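PDB 4N0H: glutamyl-tRNA(Gln) amidotransferase subunit F, mitochondrial from Saccharomyces cerevisiae, which is the F subunit of a mitochondrial amidotransferase, a member of the GatC-like clan that packs as an extended chain against another protein of a three-chain assembly. Local coordinates for residues Lys12-Asn15 / Met16-Arg20. Sequence-based numbering, arbitrary orientation.
Sequences KFEN and MNQIR
Gln18 reaches back from the first turn of helix 16-22 to the chain that leads into it, and most of its side chain lies against that chain. Gln18 CB sits 3.5 Å from Asn15 O and also near Phe13 CD1, the Phe13 and Gln18 side chains running past each other in opposite directions. Gln18 CG comes next to the Asn15 amide, 3.4 Å from Asn15 OD1, the two side chains crossing at roughly a right angle. Extended beyond CG (chi2 -171°), the chain then carries its amide alongside Glu14, with Gln18 CD 3.7 Å from Glu14 N. Gln18 OE1 accepts a hydrogen bond from Glu14 N at 2.6 Å, nearly straight (171° at the hydrogen), the donor lying above the carbonyl plane; Gln18 NE2 only loosely approaches Glu14 CB.

With CG placed between its own backbone N and carbonyl carbon (chi1 53°), Asn15 turns OD1 toward the helix start. Asn15 OD1 accepts a hydrogen bond from Gln18 N at 3.0 Å, the donor tilted somewhat from the carbonyl plane. The same N-H makes a weak second bond to Asn15 O. Next to these polar bonds, Ile19 lays CG1 over one face of the buried Phe13 ring, 3.7 Å from its centroid, a CH-pi contact. Tyr22 adds an edge-to-face ring contact with Phe13, whose backbone is also hydrogen-bonded to another protein chain.

The arrangement is that of an N-capped helix: Asn15 is the N-cap, and Gln18 returns a side-chain bond, though to the residue before the cap rather than to Asn15 N as in a classical capping box.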
loop_
_atom_site.group_PDB
_atom_site.type_symbol
_atom_site.label_atom_id
_atom_site.label_comp_id
_atom_site.label_asym_id
_atom_site.label_seq_id
_atom_site.Cartn_x
_atom_site.Cartn_y
_atom_site.Cartn_z
ATOM N N LYS C 12 32.947 -10.214 -22.275
ATOM C CA LYS C 12 32.829 -11.499 -21.596
ATOM C C LYS C 12 34.125 -11.858 -20.873
ATOM O O LYS C 12 35.214 -11.639 -21.404
ATOM C CB LYS C 12 32.500 -12.576 -22.631
ATOM C CG LYS C 12 32.295 -13.965 -22.078
ATOM C CD LYS C 12 32.099 -14.963 -23.213
ATOM C CE LYS C 12 33.329 -15.034 -24.105
ATOM N NZ LYS C 12 33.122 -15.933 -25.276
ATOM N N PHE C 13 34.010 -12.395 -19.661
ATOM C CA PHE C 13 35.191 -12.874 -18.949
ATOM C C PHE C 13 35.754 -14.076 -19.693
ATOM O O PHE C 13 35.004 -14.960 -20.103
ATOM C CB PHE C 13 34.863 -13.257 -17.504
ATOM C CG PHE C 13 34.548 -12.080 -16.609
ATOM C CD1 PHE C 13 35.508 -11.114 -16.345
ATOM C CD2 PHE C 13 33.305 -11.965 -16.008
ATOM C CE1 PHE C 13 35.225 -10.036 -15.518
ATOM C CE2 PHE C 13 33.016 -10.897 -15.171
ATOM C CZ PHE C 13 33.987 -9.931 -14.925
ATOM N N GLU C 14 37.071 -14.105 -19.873
ATOM C CA GLU C 14 37.718 -15.202 -20.589
ATOM C C GLU C 14 38.164 -16.329 -19.663
ATOM O O GLU C 14 38.255 -17.478 -20.077
ATOM C CB GLU C 14 38.909 -14.688 -21.407
ATOM C CG GLU C 14 38.517 -13.864 -22.620
ATOM C CD GLU C 14 37.675 -14.653 -23.611
ATOM O OE1 GLU C 14 37.836 -15.891 -23.678
ATOM O OE2 GLU C 14 36.845 -14.039 -24.314
ATOM N N ASN C 15 38.451 -16.000 -18.410
ATOM C CA ASN C 15 38.861 -17.017 -17.451
ATOM C C ASN C 15 38.561 -16.568 -16.029
ATOM O O ASN C 15 38.156 -15.430 -15.809
ATOM C CB ASN C 15 40.352 -17.345 -17.615
ATOM C CG ASN C 15 41.225 -16.105 -17.568
ATOM O OD1 ASN C 15 41.316 -15.438 -16.536
ATOM N ND2 ASN C 15 41.865 -15.784 -18.689
ATOM N N MET C 16 38.758 -17.464 -15.068
ATOM C CA MET C 16 38.404 -17.184 -13.682
ATOM C C MET C 16 39.293 -16.115 -13.047
ATOM O O MET C 16 38.837 -15.355 -12.197
ATOM C CB MET C 16 38.438 -18.462 -12.835
ATOM C CG MET C 16 37.395 -19.502 -13.227
ATOM S SD MET C 16 35.727 -18.818 -13.261
ATOM C CE MET C 16 35.585 -18.162 -11.606
ATOM N N ASN C 17 40.561 -16.054 -13.440
ATOM C CA ASN C 17 41.438 -15.043 -12.852
ATOM C C ASN C 17 41.059 -13.614 -13.247
ATOM O O ASN C 17 41.274 -12.683 -12.476
ATOM C CB ASN C 17 42.922 -15.342 -13.100
ATOM C CG ASN C 17 43.468 -16.383 -12.135
ATOM O OD1 ASN C 17 42.774 -16.802 -11.210
ATOM N ND2 ASN C 17 44.714 -16.794 -12.337
ATOM N N GLN C 18 40.476 -13.451 -14.435
ATOM C CA GLN C 18 39.932 -12.157 -14.851
ATOM C C GLN C 18 38.812 -11.719 -13.916
ATOM O O GLN C 18 38.640 -10.528 -13.641
ATOM C CB GLN C 18 39.399 -12.219 -16.286
ATOM C CG GLN C 18 40.480 -12.203 -17.352
ATOM C CD GLN C 18 39.916 -12.053 -18.754
ATOM O OE1 GLN C 18 38.733 -12.297 -18.991
ATOM N NE2 GLN C 18 40.762 -11.636 -19.690
ATOM N N ILE C 19 38.043 -12.690 -13.436
ATOM C CA ILE C 19 36.989 -12.409 -12.476
ATOM C C ILE C 19 37.586 -12.022 -11.125
ATOM O O ILE C 19 37.135 -11.068 -10.481
ATOM C CB ILE C 19 36.031 -13.608 -12.323
ATOM C CG1 ILE C 19 35.306 -13.858 -13.647
ATOM C CG2 ILE C 19 35.023 -13.344 -11.200
ATOM C CD1 ILE C 19 34.273 -14.969 -13.599
ATOM N N ARG C 20 38.612 -12.756 -10.703
ATOM C CA ARG C 20 39.293 -12.446 -9.453
ATOM C C ARG C 20 39.914 -11.046 -9.467
ATOM O O ARG C 20 39.870 -10.330 -8.464
ATOM C CB ARG C 20 40.343 -13.515 -9.116
ATOM C CG ARG C 20 39.739 -14.834 -8.625
ATOM C CD ARG C 20 40.812 -15.880 -8.294
ATOM N NE ARG C 20 40.204 -17.131 -7.850
ATOM C CZ ARG C 20 40.016 -18.195 -8.624
ATOM N NH1 ARG C 20 40.419 -18.184 -9.888
ATOM N NH2 ARG C 20 39.436 -19.278 -8.126
#